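Local coordinates for acetylxylan esterase / glucomannan deacetylase (Cellvibrio japonicus, PDB 2W9X), which removes acetyl groups from plant cell-wall polysaccharides, hydrolysing acetylated glucomannan in preference to acetylated xylan, at residues B[26-31]-B[133-138]; B[64-69]-B[127-132]; B[200-205]-B[267-272]; B[205-210]-B[249-254]. All blocks are in the same frame, centred on the assembly; numbering follows the deposited sequence.

Contact 1. Residues B[26-31]-B[133-138]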
loop_
_atom_site.group_PDB
_atom_site.type_symbol
_atom_site.label_atom_id
_atom_site.label_comp_id
_atom_site.label_asym_id
_atom_site.label_seq_id
_atom_site.Cartn_x
_atom_site.Cartn_y
_atom_site.Cartn_z
ATOM N N LYS B 26 -43.913 20.266 12.513
ATOM C CA LYS B 26 -43.588 18.906 11.975
ATOM C C LYS B 26 -42.111 18.766 11.541
ATOM O O LYS B 26 -41.698 19.391 10.565
ATOM C CB LYS B 26 -44.534 18.565 10.809
ATOM C CG LYS B 26 -44.442 17.135 10.255
ATOM C CD LYS B 26 -43.506 17.036 9.040
ATOM C CE LYS B 26 -43.812 15.813 8.180
ATOM N NZ LYS B 26 -45.157 15.922 7.526
ATOM N N PRO B 27 -41.317 17.938 12.261
ATOM C CA PRO B 27 -39.968 17.605 11.789
ATOM C C PRO B 27 -39.972 16.477 10.749
ATOM O O PRO B 27 -40.761 15.538 10.857
ATOM C CB PRO B 27 -39.248 17.161 13.067
ATOM C CG PRO B 27 -40.324 16.600 13.926
ATOM C CD PRO B 27 -41.621 17.287 13.552
ATOM N N LEU B 28 -39.098 16.584 9.751
ATOM C CA LEU B 28 -38.944 15.566 8.704
ATOM C C LEU B 28 -37.943 14.473 9.107
ATOM O O LEU B 28 -37.061 14.723 9.931
ATOM C CB LEU B 28 -38.460 16.220 7.402
ATOM C CG LEU B 28 -39.475 16.872 6.462
ATOM C CD1 LEU B 28 -38.760 17.763 5.447
ATOM C CD2 LEU B 28 -40.335 15.816 5.764
ATOM N N PRO B 29 -38.095 13.250 8.550
ATOM C CA PRO B 29 -37.008 12.264 8.649
ATOM C C PRO B 29 -35.725 12.793 8.017
ATOM O O PRO B 29 -35.764 13.413 6.948
ATOM C CB PRO B 29 -37.525 11.055 7.854
ATOM C CG PRO B 29 -38.725 11.544 7.101
ATOM C CD PRO B 29 -39.283 12.700 7.869
ATOM N N LEU B 30 -34.603 12.547 8.688
ATOM C CA LEU B 30 -33.322 13.061 8.250
ATOM C C LEU B 30 -32.242 11.984 8.318
ATOM O O LEU B 30 -32.431 10.932 8.952
ATOM C CB LEU B 30 -32.949 14.318 9.060
ATOM C CG LEU B 30 -31.969 14.376 10.240
ATOM C CD1 LEU B 30 -32.128 15.725 10.915
ATOM C CD2 LEU B 30 -32.140 13.264 11.247
ATOM N N HIS B 31 -31.136 12.258 7.630
ATOM C CA HIS B 31 -29.948 11.417 7.597
ATOM C C HIS B 31 -28.773 12.241 8.117
ATOM O O HIS B 31 -28.645 13.419 7.780
ATOM C CB HIS B 31 -29.677 10.960 6.158
ATOM C CG HIS B 31 -28.331 10.329 5.956
ATOM N ND1 HIS B 31 -28.055 9.029 6.324
ATOM C CD2 HIS B 31 -27.189 10.817 5.423
ATOM C CE1 HIS B 31 -26.802 8.741 6.020
ATOM N NE2 HIS B 31 -26.252 9.812 5.476
ATOM N N ALA B 133 -46.805 18.028 3.679
ATOM C CA ALA B 133 -45.648 17.597 2.873
ATOM C C ALA B 133 -45.325 16.105 3.002
ATOM O O ALA B 133 -45.481 15.516 4.083
ATOM C CB ALA B 133 -44.421 18.429 3.223
ATOM N N LYS B 134 -44.865 15.509 1.894
ATOM C CA LYS B 134 -44.548 14.083 1.859
ATOM C C LYS B 134 -43.051 13.836 2.059
ATOM O O LYS B 134 -42.231 14.278 1.249
ATOM C CB LYS B 134 -45.036 13.441 0.554
ATOM N N PRO B 135 -42.688 13.139 3.153
ATOM C CA PRO B 135 -41.304 12.706 3.315
ATOM C C PRO B 135 -40.880 11.843 2.127
ATOM O O PRO B 135 -41.670 11.028 1.641
ATOM C CB PRO B 135 -41.345 11.870 4.598
ATOM C CG PRO B 135 -42.537 12.367 5.343
ATOM C CD PRO B 135 -43.536 12.727 4.287
ATOM N N LEU B 136 -39.653 12.040 1.650
ATOM C CA LEU B 136 -39.133 11.248 0.539
ATOM C C LEU B 136 -37.886 10.457 0.945
ATOM O O LEU B 136 -37.311 10.675 2.025
ATOM C CB LEU B 136 -38.854 12.127 -0.694
ATOM C CG LEU B 136 -39.991 12.886 -1.402
ATOM C CD1 LEU B 136 -39.453 13.617 -2.627
ATOM C CD2 LEU B 136 -41.164 11.977 -1.792
ATOM N N ALA B 137 -37.484 9.535 0.071
ATOM C CA ALA B 137 -36.352 8.658 0.325
ATOM C C ALA B 137 -35.090 9.452 0.653
ATOM O O ALA B 137 -34.678 10.349 -0.097
ATOM C CB ALA B 137 -36.115 7.715 -0.860
ATOM N N LEU B 138 -34.504 9.127 1.799
ATOM C CA LEU B 138 -33.194 9.639 2.188
ATOM C C LEU B 138 -32.118 8.841 1.459
ATOM O O LEU B 138 -32.416 7.781 0.902
ATOM C CB LEU B 138 -33.025 9.517 3.706
ATOM C CG LEU B 138 -33.535 10.639 4.616
ATOM C CD1 LEU B 138 -34.684 11.412 4.007
ATOM C CD2 LEU B 138 -33.949 10.046 5.951
#

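Contact 2. Residues B[64-69]-B[127-132]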
loop_
_atom_site.group_PDB
_atom_site.type_symbol
_atom_site.label_atom_id
_atom_site.label_comp_id
_atom_site.label_asym_id
_atom_site.label_seq_id
_atom_site.Cartn_x
_atom_site.Cartn_y
_atom_site.Cartn_z
ATOM N N GLN B 64 -43.291 22.849 -0.588
ATOM C CA GLN B 64 -42.725 24.157 -0.944
ATOM C C GLN B 64 -42.205 25.023 0.213
ATOM O O GLN B 64 -41.850 26.185 -0.001
ATOM N N SER B 65 -42.161 24.468 1.426
ATOM C CA SER B 65 -41.652 25.203 2.588
ATOM C C SER B 65 -40.702 24.365 3.435
ATOM O O SER B 65 -40.843 23.143 3.514
ATOM C CB SER B 65 -42.800 25.711 3.457
ATOM O OG SER B 65 -43.550 26.712 2.766
ATOM N N LEU B 66 -39.735 25.037 4.062
ATOM C CA LEU B 66 -38.769 24.387 4.947
ATOM C C LEU B 66 -38.180 25.374 5.959
ATOM O O LEU B 66 -37.843 26.508 5.619
ATOM C CB LEU B 66 -37.644 23.729 4.128
ATOM C CG LEU B 66 -36.678 22.741 4.791
ATOM C CD1 LEU B 66 -37.388 21.449 5.224
ATOM C CD2 LEU B 66 -35.535 22.430 3.847
ATOM N N THR B 67 -38.072 24.930 7.205
ATOM C CA THR B 67 -37.388 25.693 8.239
ATOM C C THR B 67 -36.321 24.813 8.883
ATOM O O THR B 67 -36.542 23.624 9.159
ATOM C CB THR B 67 -38.372 26.221 9.316
ATOM O OG1 THR B 67 -39.260 27.177 8.724
ATOM C CG2 THR B 67 -37.635 26.896 10.475
ATOM N N LEU B 68 -35.158 25.410 9.102
ATOM C CA LEU B 68 -34.095 24.784 9.854
ATOM C C LEU B 68 -34.068 25.419 11.237
ATOM O O LEU B 68 -33.976 26.641 11.357
ATOM C CB LEU B 68 -32.754 24.996 9.147
ATOM C CG LEU B 68 -32.305 24.087 8.001
ATOM C CD1 LEU B 68 -33.166 24.212 6.749
ATOM C CD2 LEU B 68 -30.867 24.434 7.661
ATOM N N LYS B 69 -34.178 24.591 12.275
ATOM C CA LYS B 69 -34.053 25.062 13.646
ATOM C C LYS B 69 -32.618 24.881 14.102
ATOM O O LYS B 69 -32.101 23.759 14.127
ATOM C CB LYS B 69 -34.987 24.295 14.583
ATOM C CG LYS B 69 -36.466 24.564 14.406
ATOM C CD LYS B 69 -37.249 23.924 15.540
ATOM C CE LYS B 69 -37.414 24.855 16.753
ATOM N NZ LYS B 69 -38.572 25.789 16.610
ATOM N N PHE B 127 -35.190 19.682 10.538
ATOM C CA PHE B 127 -35.862 20.223 9.353
ATOM C C PHE B 127 -37.382 20.204 9.544
ATOM O O PHE B 127 -37.984 19.124 9.592
ATOM C CB PHE B 127 -35.528 19.374 8.117
ATOM C CG PHE B 127 -34.066 19.349 7.749
ATOM C CD1 PHE B 127 -33.486 20.414 7.061
ATOM C CD2 PHE B 127 -33.279 18.241 8.054
ATOM C CE1 PHE B 127 -32.138 20.389 6.708
ATOM C CE2 PHE B 127 -31.928 18.206 7.702
ATOM C CZ PHE B 127 -31.357 19.283 7.025
ATOM N N TYR B 128 -37.991 21.392 9.611
ATOM C CA TYR B 128 -39.424 21.540 9.896
ATOM C C TYR B 128 -40.237 22.011 8.682
ATOM O O TYR B 128 -39.743 22.806 7.865
ATOM C CB TYR B 128 -39.636 22.465 11.105
ATOM C CG TYR B 128 -39.356 21.774 12.424
ATOM C CD1 TYR B 128 -40.386 21.508 13.318
ATOM C CD2 TYR B 128 -38.063 21.360 12.762
ATOM C CE1 TYR B 128 -40.140 20.858 14.528
ATOM C CE2 TYR B 128 -37.805 20.703 13.969
ATOM C CZ TYR B 128 -38.846 20.459 14.846
ATOM O OH TYR B 128 -38.603 19.813 16.041
ATOM N N THR B 129 -41.478 21.506 8.573
ATOM C CA THR B 129 -42.321 21.762 7.400
ATOM C C THR B 129 -43.793 21.979 7.766
ATOM O O THR B 129 -44.167 22.029 8.946
ATOM C CB THR B 129 -42.272 20.580 6.386
ATOM O OG1 THR B 129 -41.037 19.839 6.550
ATOM C CG2 THR B 129 -42.374 21.094 4.938
ATOM N N ASP B 130 -44.606 22.128 6.721
ATOM C CA ASP B 130 -46.058 22.074 6.802
ATOM C C ASP B 130 -46.477 20.596 6.816
ATOM O O ASP B 130 -45.916 19.786 6.071
ATOM C CB ASP B 130 -46.675 22.796 5.602
ATOM N N PRO B 131 -47.470 20.236 7.654
ATOM C CA PRO B 131 -47.855 18.828 7.856
ATOM C C PRO B 131 -48.351 18.098 6.594
ATOM O O PRO B 131 -48.407 16.863 6.587
ATOM C CB PRO B 131 -48.987 18.916 8.887
ATOM C CG PRO B 131 -48.841 20.261 9.517
ATOM C CD PRO B 131 -48.316 21.148 8.445
ATOM N N SER B 132 -48.705 18.856 5.552
ATOM C CA SER B 132 -49.171 18.292 4.281
ATOM C C SER B 132 -48.067 17.701 3.385
ATOM O O SER B 132 -48.369 16.959 2.445
#

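Contact 3. Residues B[200-205]-B[267-272]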
loop_
_atom_site.group_PDB
_atom_site.type_symbol
_atom_site.label_atom_id
_atom_site.label_comp_id
_atom_site.label_asym_id
_atom_site.label_seq_id
_atom_site.Cartn_x
_atom_site.Cartn_y
_atom_site.Cartn_z
ATOM N N PHE B 200 -2.833 18.203 16.335
ATOM C CA PHE B 200 -2.682 16.944 17.089
ATOM C C PHE B 200 -1.879 15.883 16.321
ATOM O O PHE B 200 -1.864 15.863 15.084
ATOM C CB PHE B 200 -4.041 16.391 17.577
ATOM C CG PHE B 200 -4.643 17.168 18.738
ATOM C CD1 PHE B 200 -4.278 16.882 20.052
ATOM C CD2 PHE B 200 -5.576 18.201 18.503
ATOM C CE1 PHE B 200 -4.821 17.608 21.132
ATOM C CE2 PHE B 200 -6.124 18.930 19.556
ATOM C CZ PHE B 200 -5.752 18.630 20.882
ATOM N N GLY B 201 -1.205 15.014 17.075
ATOM C CA GLY B 201 -0.399 13.937 16.494
ATOM C C GLY B 201 -0.778 12.573 17.054
ATOM O O GLY B 201 -1.729 12.455 17.822
ATOM N N ILE B 202 -0.044 11.540 16.644
ATOM C CA ILE B 202 -0.147 10.184 17.250
ATOM C C ILE B 202 0.160 10.172 18.752
ATOM O O ILE B 202 -0.623 9.629 19.550
ATOM C CB ILE B 202 0.780 9.163 16.506
ATOM C CG1 ILE B 202 0.302 8.956 15.064
ATOM C CG2 ILE B 202 0.922 7.823 17.272
ATOM C CD1 ILE B 202 -1.088 8.367 14.915
ATOM N N VAL B 203 1.306 10.747 19.139
ATOM C CA VAL B 203 1.697 10.826 20.558
ATOM C C VAL B 203 2.077 12.246 20.949
ATOM O O VAL B 203 1.952 12.633 22.119
ATOM C CB VAL B 203 2.901 9.875 20.941
ATOM C CG1 VAL B 203 2.488 8.393 20.902
ATOM C CG2 VAL B 203 4.144 10.137 20.073
ATOM N N ARG B 204 2.559 13.001 19.963
ATOM C CA ARG B 204 3.118 14.340 20.212
ATOM C C ARG B 204 2.387 15.359 19.344
ATOM O O ARG B 204 2.204 15.146 18.157
ATOM C CB ARG B 204 4.629 14.356 19.937
ATOM C CG ARG B 204 5.302 15.694 20.232
ATOM C CD ARG B 204 6.787 15.591 19.995
ATOM N NE ARG B 204 7.406 16.840 20.401
ATOM C CZ ARG B 204 7.881 17.754 19.562
ATOM N NH1 ARG B 204 7.862 17.532 18.254
ATOM N NH2 ARG B 204 8.399 18.888 20.047
ATOM N N ASN B 205 1.945 16.466 19.938
ATOM C CA ASN B 205 1.195 17.482 19.181
ATOM C C ASN B 205 2.112 18.636 18.769
ATOM O O ASN B 205 3.276 18.651 19.167
ATOM C CB ASN B 205 0.018 17.973 20.033
ATOM C CG ASN B 205 -0.803 16.822 20.603
ATOM O OD1 ASN B 205 -1.198 15.908 19.874
ATOM N ND2 ASN B 205 -1.076 16.870 21.902
ATOM N N ALA B 267 10.181 5.669 18.462
ATOM C CA ALA B 267 9.745 4.400 19.028
ATOM C C ALA B 267 8.303 4.501 19.549
ATOM O O ALA B 267 7.456 3.656 19.259
ATOM C CB ALA B 267 10.701 3.967 20.139
ATOM N N ASP B 268 8.029 5.564 20.296
ATOM C CA ASP B 268 6.721 5.763 20.913
ATOM C C ASP B 268 5.636 6.061 19.866
ATOM O O ASP B 268 4.518 5.545 19.973
ATOM C CB ASP B 268 6.813 6.884 21.953
ATOM C CG ASP B 268 5.583 6.978 22.839
ATOM O OD1 ASP B 268 5.006 5.929 23.189
ATOM O OD2 ASP B 268 5.209 8.108 23.216
ATOM N N TYR B 269 5.976 6.865 18.852
ATOM C CA TYR B 269 5.096 7.127 17.725
ATOM C C TYR B 269 4.751 5.821 17.011
ATOM O O TYR B 269 3.581 5.558 16.729
ATOM C CB TYR B 269 5.757 8.111 16.734
ATOM C CG TYR B 269 4.999 8.350 15.430
ATOM C CD1 TYR B 269 4.085 9.404 15.312
ATOM C CD2 TYR B 269 5.225 7.549 14.301
ATOM C CE1 TYR B 269 3.398 9.645 14.104
ATOM C CE2 TYR B 269 4.548 7.781 13.113
ATOM C CZ TYR B 269 3.641 8.830 13.021
ATOM O OH TYR B 269 2.975 9.034 11.855
ATOM N N VAL B 270 5.762 5.014 16.706
ATOM C CA VAL B 270 5.523 3.801 15.917
ATOM C C VAL B 270 4.609 2.823 16.690
ATOM O O VAL B 270 3.630 2.312 16.122
ATOM C CB VAL B 270 6.838 3.118 15.393
ATOM C CG1 VAL B 270 6.549 1.738 14.817
ATOM C CG2 VAL B 270 7.530 3.977 14.330
ATOM N N ALA B 271 4.912 2.597 17.974
ATOM C CA ALA B 271 4.165 1.646 18.805
ATOM C C ALA B 271 2.688 2.031 18.918
ATOM O O ALA B 271 1.811 1.192 18.783
ATOM C CB ALA B 271 4.797 1.516 20.203
ATOM N N ASN B 272 2.421 3.303 19.177
ATOM C CA ASN B 272 1.051 3.758 19.328
ATOM C C ASN B 272 0.245 3.805 18.047
ATOM O O ASN B 272 -0.954 3.514 18.054
ATOM C CB ASN B 272 1.025 5.102 20.030
ATOM C CG ASN B 272 1.105 4.940 21.509
ATOM O OD1 ASN B 272 0.093 4.689 22.153
ATOM N ND2 ASN B 272 2.317 5.004 22.055
#

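Contact 4. Residues B[205-210]-B[249-254]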
loop_
_atom_site.group_PDB
_atom_site.type_symbol
_atom_site.label_atom_id
_atom_site.label_comp_id
_atom_site.label_asym_id
_atom_site.label_seq_id
_atom_site.Cartn_x
_atom_site.Cartn_y
_atom_site.Cartn_z
ATOM N N ASN B 205 1.945 16.466 19.938
ATOM C CA ASN B 205 1.195 17.482 19.181
ATOM C C ASN B 205 2.112 18.636 18.769
ATOM O O ASN B 205 3.276 18.651 19.167
ATOM C CB ASN B 205 0.018 17.973 20.033
ATOM C CG ASN B 205 -0.803 16.822 20.603
ATOM O OD1 ASN B 205 -1.198 15.908 19.874
ATOM N ND2 ASN B 205 -1.076 16.870 21.902
ATOM N N TYR B 206 1.594 19.612 18.014
ATOM C CA TYR B 206 2.428 20.723 17.544
ATOM C C TYR B 206 3.308 21.352 18.635
ATOM O O TYR B 206 2.803 21.856 19.643
ATOM C CB TYR B 206 1.626 21.834 16.862
ATOM C CG TYR B 206 2.560 22.899 16.340
ATOM C CD1 TYR B 206 3.397 22.632 15.259
ATOM C CD2 TYR B 206 2.643 24.155 16.944
ATOM C CE1 TYR B 206 4.272 23.592 14.777
ATOM C CE2 TYR B 206 3.524 25.129 16.457
ATOM C CZ TYR B 206 4.345 24.822 15.383
ATOM O OH TYR B 206 5.235 25.753 14.873
ATOM N N ASN B 207 4.621 21.332 18.406
ATOM C CA ASN B 207 5.608 21.846 19.364
ATOM C C ASN B 207 5.424 21.364 20.817
ATOM O O ASN B 207 5.692 22.108 21.781
ATOM C CB ASN B 207 5.709 23.382 19.288
ATOM C CG ASN B 207 6.909 23.919 20.057
ATOM O OD1 ASN B 207 7.993 23.311 20.056
ATOM N ND2 ASN B 207 6.714 25.034 20.749
ATOM N N GLY B 208 4.992 20.112 20.978
ATOM C CA GLY B 208 4.775 19.547 22.315
ATOM C C GLY B 208 3.607 20.132 23.096
ATOM O O GLY B 208 3.525 19.936 24.306
ATOM N N THR B 209 2.702 20.844 22.419
ATOM C CA THR B 209 1.505 21.401 23.064
ATOM C C THR B 209 0.550 20.291 23.508
ATOM O O THR B 209 0.653 19.154 23.026
ATOM C CB THR B 209 0.752 22.376 22.141
ATOM O OG1 THR B 209 0.463 21.730 20.896
ATOM C CG2 THR B 209 1.570 23.654 21.894
ATOM N N SER B 210 -0.359 20.625 24.432
ATOM C CA SER B 210 -1.274 19.653 25.052
ATOM C C SER B 210 -0.629 18.293 25.354
ATOM O O SER B 210 -1.126 17.261 24.876
ATOM C CB SER B 210 -2.528 19.437 24.192
ATOM O OG SER B 210 -3.229 20.644 24.003
ATOM N N PHE B 249 6.363 15.363 14.446
ATOM C CA PHE B 249 7.753 15.501 13.969
ATOM C C PHE B 249 8.175 16.856 13.392
ATOM O O PHE B 249 9.349 17.048 13.112
ATOM C CB PHE B 249 8.126 14.377 12.979
ATOM C CG PHE B 249 7.945 12.991 13.537
ATOM C CD1 PHE B 249 8.713 12.547 14.610
ATOM C CD2 PHE B 249 7.004 12.136 12.991
ATOM C CE1 PHE B 249 8.544 11.262 15.126
ATOM C CE2 PHE B 249 6.823 10.856 13.507
ATOM C CZ PHE B 249 7.604 10.418 14.565
ATOM N N SER B 250 7.257 17.805 13.259
ATOM C CA SER B 250 7.594 19.032 12.551
ATOM C C SER B 250 8.549 19.969 13.311
ATOM O O SER B 250 9.057 20.945 12.742
ATOM C CB SER B 250 6.316 19.791 12.179
ATOM O OG SER B 250 5.652 20.219 13.343
ATOM N N THR B 251 8.774 19.679 14.595
ATOM C CA THR B 251 9.579 20.524 15.469
ATOM C C THR B 251 10.516 19.667 16.298
ATOM O O THR B 251 10.286 18.467 16.507
ATOM C CB THR B 251 8.725 21.376 16.461
ATOM O OG1 THR B 251 7.919 20.510 17.265
ATOM C CG2 THR B 251 7.836 22.392 15.743
ATOM N N ALA B 252 11.575 20.308 16.772
ATOM C CA ALA B 252 12.520 19.720 17.700
ATOM C C ALA B 252 11.878 19.564 19.077
ATOM O O ALA B 252 11.005 20.339 19.455
ATOM C CB ALA B 252 13.747 20.628 17.801
ATOM N N LEU B 253 12.327 18.560 19.824
ATOM C CA LEU B 253 11.888 18.369 21.198
ATOM C C LEU B 253 12.361 19.515 22.107
ATOM O O LEU B 253 13.501 19.958 22.023
ATOM C CB LEU B 253 12.387 17.021 21.740
ATOM C CG LEU B 253 11.751 15.758 21.145
ATOM C CD1 LEU B 253 12.716 14.560 21.239
ATOM C CD2 LEU B 253 10.409 15.456 21.812
ATOM N N ASN B 254 11.464 19.999 22.952
ATOM C CA ASN B 254 11.847 20.887 24.049
ATOM C C ASN B 254 12.355 20.082 25.230
ATOM O O ASN B 254 12.138 18.872 25.284
ATOM C CB ASN B 254 10.666 21.761 24.430
ATOM C CG ASN B 254 10.231 22.639 23.280
ATOM O OD1 ASN B 254 10.846 23.675 23.024
ATOM N ND2 ASN B 254 9.194 22.206 22.546
HETATM O O HOH W 1 5.648 19.658 15.985
HETATM O O HOH W 2 10.484 23.097 19.329
HETATM O O HOH W 3 9.371 25.903 22.109
#

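Contact 1. Residues B[26-31]-B[133-138]
Leu138 reaches across to the backbone of residues 29 to 31. Its CB starts toward the 26-31 segment, and CG stands anti to the carbonyl carbon (chi1 -87°). CG then meets CB of His31 at 4.2 Å. The two methyls part from there. CD1 rests against the carbonyl O of Pro29 at 3.7 Å. CD2 lies 3.5 Å from the carbonyl O of Leu30 and also touches CB of Pro29. The branch thus packs on peptide groups as much as on side chains.

Further back, two prolines meet at about a right angle. CG of Pro29 sits 3.6 Å from CB of Pro135. Leu28 adds its CD2 methyl, 4.1 Å from CG of Pro135. At the far end Lys26 bends round at chi2 (-95°) and chi4, and its NZ makes a weak hydrogen bond of 3.5 Å to the carbonyl O of Ala133.

Both segments run the same way and bond to strand 56-62, with backbone bonds from His31 to Glu58 and from Leu136 to Ala60. The imidazole of His31 turns away to Asp191. Between the segments the chemistry is mainly apolar, so they are joined by side-chain packing at the surface of the N-terminal domain, with little polar help.

Contact 2. Residues B[64-69]-B[127-132]
Thr67 and Tyr128 face each other as an antiparallel hydrogen-bonded pair. Thr67 N donates to Tyr128 O at 2.8 Å. Tyr128 N returns a bond to Thr67 O at 2.7 Å. CA-H...O contacts from Leu66 CA to Tyr128 O and from Phe127 CA to Thr67 O add to the pairing.

On the face that carries the Tyr128 side chain, Lys69 crosses the ring. Its CD lies over one face, offset toward the rim, 3.9 Å from the Tyr128 ring centroid in a CH-pi contact. NZ is farther out, and any cation-pi attraction there is weak at most. The chain bends at chi3 and chi4 beyond CD, and NZ forms a salt bridge with Asp96.

Leu68 and Phe127, the adjoining non-hydrogen-bonded pair, point to the other face. They lie side by side, with CD1 of Leu68 3.8 Å from CD1 of Phe127. Leu66 comes in obliquely, its CD1 methyl 4.0 Å from CB of Phe127.

Phe124 meets the Phe127 ring edge-to-face. Val109 touches both Leu66 and Phe127, and Leu111 touches Leu68. The Leu68 and Phe127 side chains therefore face strands 108-113 and 56-62 of the second antiparallel sheet, as in a beta-sandwich core. Within its own sheet, strand 67-72 lies between 122-128 and 95-98, while strand 47-50 adjoins 122-128 on its other side.

Contact 3. Residues B[200-205]-B[267-272]
Asp268 is the first residue of the helical segment to meet the loop. Its OD2 lies 3.6 Å from the CG1 methyl of Val203. The methyl simply packs against this oxygen, whose polar partners lie elsewhere: a salt bridge to Arg258 and a hydrogen bond from Trp259 NE1.

Tyr269 comes next. CG anti to the backbone N (chi1 174°) starts the ring toward Ile202. The two side chains cross at about a right angle. CE1 of Tyr269 touches CG1 of Ile202 at 3.3 Å, a close approach, and CD1 of Tyr269 lies 3.5 Å from CB of Ile202. The hydroxyl of Tyr269 bonds to the carbonyl O of Leu244, and Phe249 meets the ring edge-to-face. Nearer the backbone, CG2 of Val203 packs 3.9 Å from CA of Tyr269.

One turn on, Asn272 brings its CB to 3.9 Å from CG2 of Ile202. Its ND2 lies 3.6 Å from CG1 of Val203. ND2 also donates to the carbonyl O of Asp268 at 3.1 Å, which helps fix the amide. The backbone N of Asn272 reaches that oxygen from the opposite face of its plane.

The loop is held separately. Gly201 N bonds to OD1 of Asn205, while Asp248 accepts from the backbone N of Ile202, Val203 and Arg204. The loop follows strand 191-196, and helix 262-283 lies between strands 239-243 and 288-294 in the chain. Such elements belong to the alpha/beta fold of SGNH (GDSL-like) hydrolases. Gly199, in the same loop just before Phe200, and Asn247, beside Asp248, are probable transition-state stabilisers, as in relatives.

Contact 4. Residues B[205-210]-B[249-254]
Asn207 and Asn254 make the direct hydrogen bond of this contact. ND2 of Asn254 donates to OD1 of Asn207 at 3.0 Å, with 164° at the hydrogen. The donor stands above the plane of the accepting amide, and the two amide planes are 67° apart.

Water carries the other polar links. One water accepts from Asn207 N and bonds to OG of Ser250 and OG1 of Thr251, each at 2.7 Å. A second donates to OD1 of Asn207 and to Ala252 O. A third joins ND2 of Asn207 to OD1 of Asn254. OD1 of Asn207 is thus gripped by an amide and a water.

Van der Waals contact is slight. Carbon meets carbon where CE1 of Tyr206 lies 3.9 Å from CG2 of Thr251. Two hydroxyl oxygens rest against carbon: OG of Ser250 at the ring edge, 3.8 Å from CD1 of Tyr206, and OG1 of Thr251, 3.4 Å from CA of Asn207. OG1 of Thr251 is also bonded by Arg204.

The side chain of Tyr206 comes within about 4 Å of the side chain of Asn247 and of Gly199, the probable transition-state stabilisers. The 205-210 loop runs between strand 191-196 and helix 215-218. Its partner leads from helix 246-249 toward helix 262-283.

In the fold
The four contacts fall into two groups at opposite sides of the chain's centre. Contacts 1 and 2 belong to the N-terminal beta-rich part, their centres 9 Å apart. They touch through backbone pairing of Leu28 with Phe127 and Lys26 with Thr129. Contact 2 falls within the chain interval spanned by contact 1. Contacts 3 and 4 come later, in the SGNH hydrolase part, with centres 11 Å apart. They share Asn205, and Arg204 and Phe249 link them. Contact 4 likewise falls within the interval of contact 3. Centres in different groups are 44 to 49 Å apart. The first pair therefore lies in the N-terminal beta domain and the second in and around loops near the probable active site.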